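Local coordinates for protein Exo-alpha-sialidase (Clostridium perfringens, PDB 2V72) that binds galactose through a calcium-containing family 32 carbohydrate-binding module, a beta-sandwich domain that probably lets the large sialidase toxin attach to host glycans, at residues A[13-18]-A[32-36]; A[37-42]-A[71-75]; A[79-85]-A[125-130]; A[85-91]-A[118-124]. All coordinates share one frame; numbering follows the deposited sequence.

Contact 1 (A[13-18]-A[32-36]); sequences QSEMTA and AIDGN. With CA (calcium ion), chain B.
With CG1 of Ile33 set between its backbone N and carbonyl carbon (chi1 53°), CD1 reaches across to the start of strand 17-20, while Gln13, CG beside its own N and chi2 at -178°, stretches its amide back along the loop. This is an edge of the beta-sandwich of the F5/8 type C (discoidin-like) fold, where a short 3-10 turn leading into an edge strand packs on the calcium-binding loop.

The apolar part is small and close. CD1 of Ile33 sits 3.6 Å from CB of Ala18 and 3.8 Å from CB of Met16, so one methyl fills the angle between two residues that flank Thr17. Met16 then carries its thioether off toward Val57 and Val141 in the two sheets.

Gln13 lies over the backbone of 33-35. Its CB is 3.4 Å from Ile33 O, and OE1 comes within 3.1 Å of Gly35 N, at an angle too poor for a hydrogen bond. NE2 is held by the carbonyl of Leu139 on strand 135-142, which fixes the amide beside the loop.

Beyond Ile33 the loop turns to the metal, and Ser31, Thr39, Ala137 and Glu138 complete the site. A weak bond from Asn36 N to Asp34 OD1 closes the loop on itself, and the calcium ion takes Asp34 OD1 and Asn36 O, each at 2.3 Å.

Contact 2 (A[37-42]-A[71-75]); sequences INTMWH and TPRTS. With CA (calcium ion), chain B; GAL (beta-D-galactopyranose), chain C.
The guanidinium of Arg73 stands at 89° to the His42 ring, with NH1 at the ring's edge, 3.4 Å from CD2. CE of Met40 rests over one guanidinium face, 3.6 Å above the plane and toward its rim. At the edge, Ser75 O accepts from Arg73 NE, N to O 2.6 Å, nearly in the guanidinium plane, which fixes the group's rotation.

The galactose comes to another part of the edge, between NH1 and NH2. Galactose O3 accepts from Arg73 NH1 (2.8 Å) and Arg73 NH2 (2.9 Å), while His42 NE2 lies 2.7 Å from O4. Together His42 and Arg73 read two adjacent hydroxyls, including the axial O4 that distinguishes galactose from glucose.

Farther from the sugar, one water joins the loops, donating to Ile37 O and accepting from Thr74 N.

Trp45 and Phe133 meet the His42 ring, and Asn78 O holds Arg73 NH1. Thr39 ties the first loop to calcium, and strand 135-142 lies against both segments, with Ser135 touching Met40, His42 and Arg73.

Contact 3 (A[79-85]-A[125-130]); sequences GFITKYE and TAIQGV
Ile81 and Ala126 make the close-packed side: CG1 of Ile81 lies 3.8 Å from CB of Ala126, and CG2 and CD1 stand equally near the same methyl. Tyr84 is buried on this face too, its ring stacked on Trp102. At the far end CG1 of Val130 comes close to CB of Phe80, on an unusual rotamer that makes the exact fit doubtful; Phe80 continues toward Pro72 and Arg73.

Between these points the chains come together through glycine. Gly129 CA is 4.1 Å from Ile81 CA and 3.1 Å from Phe80 O, a CA-H...O contact.

The pairing is antiparallel, within the beta-sandwich of the F5/8 type C fold, and is broken by two classic beta bulges where both chains turn a corner. In one, Gln128 O accepts from Thr82 N (2.9 Å) and Lys83 N, both from the same face of the carbonyl plane and off its lone pairs. In the other, Ile127 N binds Lys83 O at 2.8 Å, with a weak second bond from Gln128 N.

The opposite face, with Lys83, Glu85, Thr125 and Gln128, is looser and more open to solvent. Lys83, its CG turned away from its own backbone N (chi1 -156°), runs out across Gln128, their CB atoms 3.9 Å apart. CD1 of Ile127 meets CG of Glu85 at 3.9 Å, and a water lies 2.6 Å from Thr125 OG1.

Contact 4 (A[85-91]-A[118-124]); sequences EIHAINN and DAEEIKI
His87 and Lys123 form a hydrogen-bonded antiparallel pair, with His87 N to Lys123 O at 3.1 Å and Lys123 N to His87 O at 2.9 Å, both donors in the carbonyl plane. Ile89 N also donates to Glu121 O, though tilted from the carbonyl plane. Ile89 O then takes Glu120 N at 2.8 Å and, weakly, Glu121 N, a classic beta bulge where the second chain turns its corner.

Two further polar links follow. Glu120 bends at chi2 (149°) and brings OE1 to Asn91 N at 2.7 Å, met from above the carboxylate plane, holding the backbone just past the strand's end. A water donates to Lys123 O and lies at the edge of the His87 ring, near ND1.

Apolar contacts gather on the inner face. Ile86 lies alongside both Ile122 and Ile124: its CG2 is 3.6 Å from CG2 of Ile122, and its CG1 is 3.7 Å from CD1 of Ile124. The CB atoms of Ala88 and Ala119 meet at 3.7 Å. On the other face Ile89 runs beside Glu121, CB to CB.

Strands 84-90 and 121-124 are inner strands of a five-stranded antiparallel sheet, while Asp118 and Ala119 end strand 116-119 of the facing sheet, Ala119 bonding to Arg63. Strand 93-101 flanks 84-90, and 53-59 flanks 121-129, where Asn58 holds Glu121 OE2. Ile122 and Ile124 reach across to Val141 and Leu139 on its strand 135-142.

Contacts 3 and 4 both use strands 84-90 and 121-129, sharing Glu85 and a water; contact 4 is nested inside the loop that contact 3 closes. Contact 1 joins the same five-stranded sheet at its outer strand, 17-20, with its centre about 20 Å from that of contact 3. Contacts 1 and 2 come first along the chain, centres about 13 Å apart, and share the calcium ion; Asp34 OD2 lies 2.5 Å from Thr39 OG1, a probable hydrogen bond. Contact 2 touches contact 3 where Arg73 CG packs on Phe80 CE2 at 3.6 Å. Residues 37-42 thus join the calcium site to the galactose site, and Arg73 joins the latter to the bulged end of the strand pair.

Contact 1 (A[13-18]-A[32-36])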
loop_
_atom_site.group_PDB
_atom_site.type_symbol
_atom_site.label_atom_id
_atom_site.label_comp_id
_atom_site.label_asym_id
_atom_site.label_seq_id
_atom_site.Cartn_x
_atom_site.Cartn_y
_atom_site.Cartn_z
ATOM N N GLN A 13 -11.645 5.260 -3.935
ATOM C CA GLN A 13 -11.083 3.920 -3.996
ATOM C C GLN A 13 -11.815 3.054 -5.019
ATOM O O GLN A 13 -11.247 2.093 -5.541
ATOM C CB GLN A 13 -11.131 3.257 -2.614
ATOM C CG GLN A 13 -10.124 3.810 -1.606
ATOM C CD GLN A 13 -10.171 3.089 -0.268
ATOM O OE1 GLN A 13 -11.240 2.842 0.274
ATOM N NE2 GLN A 13 -9.005 2.755 0.272
ATOM N N SER A 14 -13.070 3.403 -5.299
ATOM C CA SER A 14 -13.865 2.705 -6.313
ATOM C C SER A 14 -13.286 2.917 -7.714
ATOM O O SER A 14 -13.547 2.127 -8.619
ATOM C CB SER A 14 -15.328 3.153 -6.269
ATOM O OG SER A 14 -15.484 4.430 -6.855
ATOM N N GLU A 15 -12.505 3.983 -7.880
ATOM C CA GLU A 15 -11.798 4.258 -9.130
ATOM C C GLU A 15 -10.448 3.547 -9.185
ATOM O O GLU A 15 -9.724 3.603 -10.187
ATOM C CB GLU A 15 -11.619 5.763 -9.316
ATOM C CG GLU A 15 -12.792 6.421 -10.013
ATOM C CD GLU A 15 -12.854 7.909 -9.776
ATOM O OE1 GLU A 15 -11.783 8.550 -9.757
ATOM O OE2 GLU A 15 -13.978 8.438 -9.602
ATOM N N MET A 16 -10.116 2.872 -8.096
ATOM C CA MET A 16 -8.875 2.125 -8.014
ATOM C C MET A 16 -9.129 0.654 -8.278
ATOM O O MET A 16 -10.258 0.177 -8.160
ATOM C CB MET A 16 -8.222 2.304 -6.638
ATOM C CG MET A 16 -8.045 3.757 -6.206
ATOM S SD MET A 16 -7.372 3.823 -4.546
ATOM C CE MET A 16 -7.246 5.599 -4.307
ATOM N N THR A 17 -8.062 -0.037 -8.671
ATOM C CA THR A 17 -8.026 -1.486 -8.784
ATOM C C THR A 17 -6.706 -1.892 -8.170
ATOM O O THR A 17 -5.715 -1.163 -8.289
ATOM C CB THR A 17 -8.062 -1.973 -10.247
ATOM O OG1 THR A 17 -7.139 -1.207 -11.024
ATOM C CG2 THR A 17 -9.449 -1.812 -10.842
ATOM N N ALA A 18 -6.691 -3.047 -7.511
ATOM C CA ALA A 18 -5.519 -3.476 -6.770
ATOM C C ALA A 18 -4.987 -4.825 -7.235
ATOM O O ALA A 18 -5.729 -5.660 -7.765
ATOM C CB ALA A 18 -5.816 -3.498 -5.273
ATOM N N ALA A 32 -7.496 -4.144 0.343
ATOM C CA ALA A 32 -6.722 -2.982 0.779
ATOM C C ALA A 32 -7.398 -1.666 0.395
ATOM O O ALA A 32 -7.073 -0.615 0.950
ATOM C CB ALA A 32 -5.316 -3.040 0.210
ATOM N N ILE A 33 -8.357 -1.734 -0.532
ATOM C CA ILE A 33 -8.997 -0.537 -1.090
ATOM C C ILE A 33 -10.531 -0.587 -1.079
ATOM O O ILE A 33 -11.183 -0.069 -1.988
ATOM C CB ILE A 33 -8.471 -0.225 -2.533
ATOM C CG1 ILE A 33 -8.592 -1.454 -3.456
ATOM C CG2 ILE A 33 -7.018 0.270 -2.475
ATOM C CD1 ILE A 33 -8.550 -1.133 -4.947
ATOM N N ASP A 34 -11.106 -1.188 -0.041
ATOM C CA ASP A 34 -12.565 -1.373 0.031
ATOM C C ASP A 34 -13.245 -0.496 1.083
ATOM O O ASP A 34 -14.437 -0.651 1.354
ATOM C CB ASP A 34 -12.924 -2.857 0.246
ATOM C CG ASP A 34 -12.404 -3.417 1.572
ATOM O OD1 ASP A 34 -11.581 -2.760 2.254
ATOM O OD2 ASP A 34 -12.818 -4.544 1.934
ATOM N N GLY A 35 -12.478 0.408 1.685
ATOM C CA GLY A 35 -13.020 1.364 2.652
ATOM C C GLY A 35 -13.398 0.765 3.991
ATOM O O GLY A 35 -14.078 1.414 4.787
ATOM N N ASN A 36 -12.944 -0.462 4.234
ATOM C CA ASN A 36 -13.254 -1.207 5.450
ATOM C C ASN A 36 -11.974 -1.590 6.185
ATOM O O ASN A 36 -11.147 -2.324 5.652
ATOM C CB ASN A 36 -14.063 -2.470 5.101
ATOM C CG ASN A 36 -14.644 -3.168 6.329
ATOM O OD1 ASN A 36 -13.974 -3.344 7.343
ATOM N ND2 ASN A 36 -15.899 -3.574 6.230
HETATM CA CA CA B . -9.909 -2.975 3.835
#

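Contact 2 (A[37-42]-A[71-75])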
loop_
_atom_site.group_PDB
_atom_site.type_symbol
_atom_site.label_atom_id
_atom_site.label_comp_id
_atom_site.label_asym_id
_atom_site.label_seq_id
_atom_site.Cartn_x
_atom_site.Cartn_y
_atom_site.Cartn_z
ATOM N N ILE A 37 -11.813 -1.102 7.411
ATOM C CA ILE A 37 -10.593 -1.353 8.185
ATOM C C ILE A 37 -10.530 -2.767 8.805
ATOM O O ILE A 37 -9.504 -3.162 9.383
ATOM C CB ILE A 37 -10.349 -0.241 9.249
ATOM C CG1 ILE A 37 -11.487 -0.197 10.278
ATOM C CG2 ILE A 37 -10.161 1.125 8.557
ATOM C CD1 ILE A 37 -11.484 1.047 11.203
ATOM N N ASN A 38 -11.624 -3.517 8.677
ATOM C CA ASN A 38 -11.678 -4.910 9.139
ATOM C C ASN A 38 -11.191 -5.932 8.103
ATOM O O ASN A 38 -10.927 -7.081 8.448
ATOM C CB ASN A 38 -13.092 -5.271 9.615
ATOM C CG ASN A 38 -13.529 -4.459 10.826
ATOM O OD1 ASN A 38 -12.725 -4.119 11.698
ATOM N ND2 ASN A 38 -14.817 -4.144 10.882
ATOM N N THR A 39 -11.078 -5.512 6.843
ATOM C CA THR A 39 -10.543 -6.367 5.777
ATOM C C THR A 39 -9.166 -5.858 5.365
ATOM O O THR A 39 -8.972 -4.644 5.203
ATOM C CB THR A 39 -11.425 -6.339 4.522
ATOM O OG1 THR A 39 -11.478 -4.997 4.028
ATOM C CG2 THR A 39 -12.841 -6.825 4.820
ATOM N N MET A 40 -8.229 -6.782 5.159
ATOM C CA MET A 40 -6.864 -6.426 4.765
ATOM C C MET A 40 -6.346 -7.190 3.549
ATOM O O MET A 40 -6.845 -8.277 3.231
ATOM C CB MET A 40 -5.912 -6.670 5.932
ATOM C CG MET A 40 -5.743 -8.129 6.311
ATOM S SD MET A 40 -4.777 -8.290 7.812
ATOM C CE MET A 40 -6.089 -8.187 9.034
ATOM N N TRP A 41 -5.342 -6.612 2.887
ATOM C CA TRP A 41 -4.455 -7.368 2.022
ATOM C C TRP A 41 -3.388 -7.973 2.919
ATOM O O TRP A 41 -2.892 -7.317 3.833
ATOM C CB TRP A 41 -3.793 -6.486 0.944
ATOM C CG TRP A 41 -2.600 -7.161 0.314
ATOM C CD1 TRP A 41 -2.617 -8.285 -0.471
ATOM C CD2 TRP A 41 -1.214 -6.789 0.446
ATOM N NE1 TRP A 41 -1.337 -8.629 -0.836
ATOM C CE2 TRP A 41 -0.457 -7.730 -0.295
ATOM C CE3 TRP A 41 -0.542 -5.748 1.104
ATOM C CZ2 TRP A 41 0.937 -7.664 -0.395
ATOM C CZ3 TRP A 41 0.838 -5.682 1.008
ATOM C CH2 TRP A 41 1.568 -6.637 0.259
ATOM N N HIS A 42 -3.040 -9.228 2.665
ATOM C CA HIS A 42 -2.053 -9.919 3.472
ATOM C C HIS A 42 -1.416 -10.961 2.564
ATOM O O HIS A 42 -2.112 -11.609 1.766
ATOM C CB HIS A 42 -2.758 -10.571 4.667
ATOM C CG HIS A 42 -1.847 -11.038 5.764
ATOM N ND1 HIS A 42 -0.842 -11.956 5.563
ATOM C CD2 HIS A 42 -1.842 -10.762 7.090
ATOM C CE1 HIS A 42 -0.236 -12.204 6.711
ATOM N NE2 HIS A 42 -0.825 -11.493 7.654
ATOM N N THR A 71 -2.930 2.296 6.214
ATOM C CA THR A 71 -3.583 1.820 7.433
ATOM C C THR A 71 -3.236 0.350 7.706
ATOM O O THR A 71 -3.614 -0.535 6.934
ATOM C CB THR A 71 -5.111 1.964 7.322
ATOM O OG1 THR A 71 -5.440 3.297 6.906
ATOM C CG2 THR A 71 -5.803 1.641 8.652
ATOM N N PRO A 72 -2.509 0.087 8.808
ATOM C CA PRO A 72 -2.220 -1.282 9.209
ATOM C C PRO A 72 -3.469 -2.032 9.662
ATOM O O PRO A 72 -4.542 -1.438 9.816
ATOM C CB PRO A 72 -1.254 -1.106 10.393
ATOM C CG PRO A 72 -0.762 0.284 10.300
ATOM C CD PRO A 72 -1.892 1.058 9.730
ATOM N N ARG A 73 -3.318 -3.333 9.878
ATOM C CA ARG A 73 -4.385 -4.162 10.423
ATOM C C ARG A 73 -4.881 -3.648 11.775
ATOM O O ARG A 73 -4.101 -3.302 12.660
ATOM C CB ARG A 73 -3.943 -5.620 10.523
ATOM C CG ARG A 73 -2.731 -5.875 11.402
ATOM C CD ARG A 73 -2.241 -7.302 11.245
ATOM N NE ARG A 73 -3.259 -8.274 11.628
ATOM C CZ ARG A 73 -3.303 -9.535 11.206
ATOM N NH1 ARG A 73 -2.389 -10.007 10.360
ATOM N NH2 ARG A 73 -4.278 -10.325 11.623
ATOM N N THR A 74 -6.200 -3.605 11.903
ATOM C CA THR A 74 -6.891 -3.050 13.059
ATOM C C THR A 74 -6.665 -3.910 14.322
ATOM O O THR A 74 -6.849 -3.449 15.446
ATOM C CB THR A 74 -8.401 -2.875 12.705
ATOM O OG1 THR A 74 -8.910 -1.662 13.270
ATOM C CG2 THR A 74 -9.232 -4.062 13.157
ATOM N N SER A 75 -6.223 -5.147 14.110
ATOM C CA SER A 75 -5.998 -6.126 15.169
ATOM C C SER A 75 -4.908 -7.104 14.710
ATOM O O SER A 75 -4.766 -7.360 13.512
ATOM C CB SER A 75 -7.303 -6.864 15.466
ATOM O OG SER A 75 -7.084 -8.002 16.268
HETATM CA CA CA B . -9.909 -2.975 3.835
HETATM C C1 GAL C . -3.053 -15.309 11.936
HETATM C C2 GAL C . -3.547 -13.917 11.551
HETATM C C3 GAL C . -3.588 -13.750 10.028
HETATM C C4 GAL C . -2.297 -14.226 9.357
HETATM C C5 GAL C . -1.874 -15.596 9.870
HETATM C C6 GAL C . -0.514 -15.984 9.295
HETATM O O1 GAL C . -2.843 -15.339 13.324
HETATM O O2 GAL C . -4.816 -13.677 12.123
HETATM O O3 GAL C . -3.776 -12.389 9.716
HETATM O O4 GAL C . -1.257 -13.307 9.606
HETATM O O5 GAL C . -1.820 -15.594 11.292
HETATM O O6 GAL C . -0.298 -17.367 9.478
HETATM O O HOH W 1 -7.704 -4.934 9.971
#

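Contact 3 (A[79-85]-A[125-130])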
loop_
_atom_site.group_PDB
_atom_site.type_symbol
_atom_site.label_atom_id
_atom_site.label_comp_id
_atom_site.label_asym_id
_atom_site.label_seq_id
_atom_site.Cartn_x
_atom_site.Cartn_y
_atom_site.Cartn_z
ATOM N N GLY A 79 2.556 -8.866 9.682
ATOM C CA GLY A 79 2.615 -8.102 8.441
ATOM C C GLY A 79 2.700 -6.594 8.587
ATOM O O GLY A 79 2.634 -5.879 7.586
ATOM N N PHE A 80 2.820 -6.100 9.822
ATOM C CA PHE A 80 3.168 -4.704 10.034
ATOM C C PHE A 80 4.430 -4.507 9.199
ATOM O O PHE A 80 5.454 -5.135 9.472
ATOM C CB PHE A 80 3.492 -4.405 11.512
ATOM C CG PHE A 80 2.287 -4.194 12.405
ATOM C CD1 PHE A 80 2.458 -4.097 13.784
ATOM C CD2 PHE A 80 1.003 -4.091 11.891
ATOM C CE1 PHE A 80 1.366 -3.897 14.643
ATOM C CE2 PHE A 80 -0.093 -3.889 12.741
ATOM C CZ PHE A 80 0.091 -3.791 14.117
ATOM N N ILE A 81 4.351 -3.675 8.166
ATOM C CA ILE A 81 5.514 -3.411 7.323
ATOM C C ILE A 81 6.466 -2.474 8.060
ATOM O O ILE A 81 6.052 -1.411 8.530
ATOM C CB ILE A 81 5.112 -2.825 5.942
ATOM C CG1 ILE A 81 4.129 -3.777 5.237
ATOM C CG2 ILE A 81 6.364 -2.559 5.093
ATOM C CD1 ILE A 81 3.455 -3.218 4.003
ATOM N N THR A 82 7.729 -2.888 8.174
ATOM C CA THR A 82 8.743 -2.119 8.898
ATOM C C THR A 82 9.743 -1.399 7.982
ATOM O O THR A 82 10.298 -0.368 8.359
ATOM C CB THR A 82 9.537 -3.003 9.890
ATOM O OG1 THR A 82 10.236 -4.025 9.166
ATOM C CG2 THR A 82 8.612 -3.631 10.937
ATOM N N LYS A 83 9.986 -1.960 6.799
ATOM C CA LYS A 83 10.878 -1.362 5.808
ATOM C C LYS A 83 10.197 -1.428 4.438
ATOM O O LYS A 83 9.706 -2.490 4.023
ATOM C CB LYS A 83 12.226 -2.091 5.790
ATOM C CG LYS A 83 13.390 -1.257 5.268
ATOM C CD LYS A 83 14.666 -2.078 5.117
ATOM C CE LYS A 83 15.770 -1.227 4.501
ATOM N NZ LYS A 83 16.691 -1.990 3.591
ATOM N N TYR A 84 10.163 -0.291 3.745
ATOM C CA TYR A 84 9.337 -0.136 2.549
ATOM C C TYR A 84 10.015 0.662 1.425
ATOM O O TYR A 84 11.018 1.351 1.643
ATOM C CB TYR A 84 7.998 0.531 2.915
ATOM C CG TYR A 84 8.138 1.978 3.349
ATOM C CD1 TYR A 84 8.027 3.019 2.429
ATOM C CD2 TYR A 84 8.401 2.302 4.682
ATOM C CE1 TYR A 84 8.173 4.350 2.824
ATOM C CE2 TYR A 84 8.549 3.620 5.088
ATOM C CZ TYR A 84 8.430 4.639 4.158
ATOM O OH TYR A 84 8.578 5.938 4.569
ATOM N N GLU A 85 9.449 0.540 0.225
ATOM C CA GLU A 85 9.743 1.405 -0.914
ATOM C C GLU A 85 8.417 1.755 -1.555
ATOM O O GLU A 85 7.484 0.952 -1.537
ATOM C CB GLU A 85 10.583 0.679 -1.959
ATOM C CG GLU A 85 12.074 0.543 -1.671
ATOM C CD GLU A 85 12.792 -0.273 -2.753
ATOM O OE1 GLU A 85 12.105 -0.815 -3.650
ATOM O OE2 GLU A 85 14.035 -0.384 -2.702
ATOM N N THR A 125 6.095 -1.678 -1.741
ATOM C CA THR A 125 6.909 -2.870 -1.575
ATOM C C THR A 125 7.298 -3.025 -0.114
ATOM O O THR A 125 7.842 -2.104 0.496
ATOM C CB THR A 125 8.178 -2.829 -2.472
ATOM O OG1 THR A 125 7.784 -2.783 -3.850
ATOM C CG2 THR A 125 9.070 -4.053 -2.242
ATOM N N ALA A 126 6.987 -4.197 0.440
ATOM C CA ALA A 126 7.352 -4.540 1.805
ATOM C C ALA A 126 8.660 -5.325 1.813
ATOM O O ALA A 126 8.693 -6.492 1.426
ATOM C CB ALA A 126 6.247 -5.333 2.455
ATOM N N ILE A 127 9.736 -4.669 2.239
ATOM C CA ILE A 127 11.057 -5.304 2.329
ATOM C C ILE A 127 11.152 -6.149 3.598
ATOM O O ILE A 127 11.673 -7.267 3.572
ATOM C CB ILE A 127 12.198 -4.259 2.311
ATOM C CG1 ILE A 127 12.118 -3.398 1.043
ATOM C CG2 ILE A 127 13.566 -4.942 2.431
ATOM C CD1 ILE A 127 12.932 -2.112 1.112
ATOM N N GLN A 128 10.664 -5.596 4.705
ATOM C CA GLN A 128 10.645 -6.283 5.986
ATOM C C GLN A 128 9.305 -6.011 6.640
ATOM O O GLN A 128 8.728 -4.941 6.452
ATOM C CB GLN A 128 11.773 -5.797 6.894
ATOM C CG GLN A 128 13.172 -6.243 6.474
ATOM C CD GLN A 128 14.223 -5.994 7.546
ATOM O OE1 GLN A 128 13.998 -6.263 8.739
ATOM N NE2 GLN A 128 15.385 -5.489 7.130
ATOM N N GLY A 129 8.814 -6.993 7.391
ATOM C CA GLY A 129 7.528 -6.918 8.069
ATOM C C GLY A 129 7.473 -7.995 9.134
ATOM O O GLY A 129 8.167 -9.006 9.022
ATOM N N VAL A 130 6.662 -7.791 10.171
ATOM C CA VAL A 130 6.626 -8.750 11.285
ATOM C C VAL A 130 6.018 -10.099 10.909
ATOM O O VAL A 130 5.016 -10.176 10.181
ATOM C CB VAL A 130 6.042 -8.158 12.630
ATOM C CG1 VAL A 130 5.524 -6.750 12.454
ATOM C CG2 VAL A 130 4.987 -9.069 13.263
HETATM O O HOH W 2 7.636 -0.319 -4.497
#

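Contact 4 (A[85-91]-A[118-124])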
loop_
_atom_site.group_PDB
_atom_site.type_symbol
_atom_site.label_atom_id
_atom_site.label_comp_id
_atom_site.label_asym_id
_atom_site.label_seq_id
_atom_site.Cartn_x
_atom_site.Cartn_y
_atom_site.Cartn_z
ATOM N N GLU A 85 9.449 0.540 0.225
ATOM C CA GLU A 85 9.743 1.405 -0.914
ATOM C C GLU A 85 8.417 1.755 -1.555
ATOM O O GLU A 85 7.484 0.952 -1.537
ATOM C CB GLU A 85 10.583 0.679 -1.959
ATOM C CG GLU A 85 12.074 0.543 -1.671
ATOM C CD GLU A 85 12.792 -0.273 -2.753
ATOM O OE1 GLU A 85 12.105 -0.815 -3.650
ATOM O OE2 GLU A 85 14.035 -0.384 -2.702
ATOM N N ILE A 86 8.329 2.954 -2.117
ATOM C CA ILE A 86 7.165 3.360 -2.891
ATOM C C ILE A 86 7.610 3.834 -4.283
ATOM O O ILE A 86 8.469 4.706 -4.405
ATOM C CB ILE A 86 6.337 4.460 -2.159
ATOM C CG1 ILE A 86 5.916 3.993 -0.752
ATOM C CG2 ILE A 86 5.125 4.886 -3.000
ATOM C CD1 ILE A 86 4.922 4.911 -0.037
ATOM N N HIS A 87 7.043 3.224 -5.320
ATOM C CA HIS A 87 7.318 3.601 -6.705
ATOM C C HIS A 87 6.039 4.102 -7.327
ATOM O O HIS A 87 4.953 3.627 -6.985
ATOM C CB HIS A 87 7.796 2.408 -7.536
ATOM C CG HIS A 87 9.110 1.839 -7.107
ATOM N ND1 HIS A 87 9.246 1.047 -5.987
ATOM C CD2 HIS A 87 10.341 1.914 -7.668
ATOM C CE1 HIS A 87 10.506 0.665 -5.872
ATOM N NE2 HIS A 87 11.193 1.182 -6.877
ATOM N N ALA A 88 6.170 5.061 -8.239
ATOM C CA ALA A 88 5.032 5.566 -8.993
ATOM C C ALA A 88 5.196 5.214 -10.462
ATOM O O ALA A 88 6.313 5.179 -10.975
ATOM C CB ALA A 88 4.897 7.075 -8.815
ATOM N N ILE A 89 4.080 4.955 -11.134
ATOM C CA ILE A 89 4.099 4.649 -12.559
ATOM C C ILE A 89 3.378 5.765 -13.308
ATOM O O ILE A 89 2.192 6.016 -13.069
ATOM C CB ILE A 89 3.476 3.246 -12.871
ATOM C CG1 ILE A 89 4.299 2.117 -12.235
ATOM C CG2 ILE A 89 3.378 3.002 -14.383
ATOM C CD1 ILE A 89 3.856 1.719 -10.830
ATOM N N ASN A 90 4.109 6.451 -14.187
ATOM C CA ASN A 90 3.542 7.550 -14.971
ATOM C C ASN A 90 4.040 7.637 -16.419
ATOM O O ASN A 90 5.205 7.949 -16.671
ATOM C CB ASN A 90 3.736 8.887 -14.262
ATOM C CG ASN A 90 2.833 9.970 -14.824
ATOM O OD1 ASN A 90 1.602 9.826 -14.839
ATOM N ND2 ASN A 90 3.440 11.061 -15.300
ATOM N N ASN A 91 3.135 7.334 -17.353
ATOM C CA ASN A 91 3.331 7.483 -18.807
ATOM C C ASN A 91 4.475 6.730 -19.560
ATOM O O ASN A 91 5.203 7.359 -20.329
ATOM C CB ASN A 91 3.332 8.974 -19.193
ATOM C CG ASN A 91 3.315 9.190 -20.702
ATOM O OD1 ASN A 91 2.369 8.806 -21.391
ATOM N ND2 ASN A 91 4.371 9.806 -21.217
ATOM N N ASP A 118 3.160 13.071 -10.182
ATOM C CA ASP A 118 2.310 12.564 -11.255
ATOM C C ASP A 118 2.402 11.048 -11.238
ATOM O O ASP A 118 3.498 10.495 -11.279
ATOM C CB ASP A 118 2.772 13.100 -12.622
ATOM C CG ASP A 118 2.780 14.617 -12.691
ATOM O OD1 ASP A 118 1.688 15.233 -12.689
ATOM O OD2 ASP A 118 3.881 15.195 -12.749
ATOM N N ALA A 119 1.254 10.383 -11.161
ATOM C CA ALA A 119 1.214 8.922 -11.104
ATOM C C ALA A 119 -0.151 8.383 -11.508
ATOM O O ALA A 119 -1.178 8.909 -11.080
ATOM C CB ALA A 119 1.577 8.436 -9.696
ATOM N N GLU A 120 -0.146 7.338 -12.339
ATOM C CA GLU A 120 -1.363 6.590 -12.689
ATOM C C GLU A 120 -1.504 5.351 -11.800
ATOM O O GLU A 120 -2.580 4.749 -11.713
ATOM C CB GLU A 120 -1.329 6.113 -14.149
ATOM C CG GLU A 120 -0.363 6.833 -15.085
ATOM C CD GLU A 120 0.157 5.912 -16.178
ATOM O OE1 GLU A 120 1.381 5.648 -16.206
ATOM O OE2 GLU A 120 -0.656 5.426 -16.997
ATOM N N GLU A 121 -0.399 4.963 -11.170
ATOM C CA GLU A 121 -0.327 3.748 -10.376
ATOM C C GLU A 121 0.739 3.907 -9.294
ATOM O O GLU A 121 1.731 4.602 -9.499
ATOM C CB GLU A 121 -0.005 2.550 -11.278
ATOM C CG GLU A 121 -0.223 1.189 -10.631
ATOM C CD GLU A 121 -0.167 0.039 -11.624
ATOM O OE1 GLU A 121 0.702 -0.846 -11.458
ATOM O OE2 GLU A 121 -0.989 0.024 -12.568
ATOM N N ILE A 122 0.517 3.272 -8.144
ATOM C CA ILE A 122 1.478 3.281 -7.033
ATOM C C ILE A 122 1.759 1.865 -6.555
ATOM O O ILE A 122 0.863 1.025 -6.514
ATOM C CB ILE A 122 0.962 4.111 -5.835
ATOM C CG1 ILE A 122 0.611 5.532 -6.278
ATOM C CG2 ILE A 122 2.010 4.165 -4.721
ATOM C CD1 ILE A 122 -0.294 6.241 -5.323
ATOM N N LYS A 123 3.005 1.611 -6.183
ATOM C CA LYS A 123 3.416 0.297 -5.728
ATOM C C LYS A 123 4.077 0.392 -4.362
ATOM O O LYS A 123 5.102 1.062 -4.199
ATOM C CB LYS A 123 4.387 -0.315 -6.736
ATOM C CG LYS A 123 4.674 -1.792 -6.559
ATOM C CD LYS A 123 5.885 -2.166 -7.394
ATOM C CE LYS A 123 5.899 -3.637 -7.748
ATOM N NZ LYS A 123 7.067 -3.962 -8.630
ATOM N N ILE A 124 3.484 -0.274 -3.380
ATOM C CA ILE A 124 4.087 -0.376 -2.055
ATOM C C ILE A 124 4.780 -1.722 -1.926
ATOM O O ILE A 124 4.133 -2.771 -1.992
ATOM C CB ILE A 124 3.047 -0.231 -0.908
ATOM C CG1 ILE A 124 2.045 0.907 -1.178
ATOM C CG2 ILE A 124 3.756 -0.098 0.456
ATOM C CD1 ILE A 124 2.673 2.272 -1.475
HETATM O O HOH W 2 7.636 -0.319 -4.497
#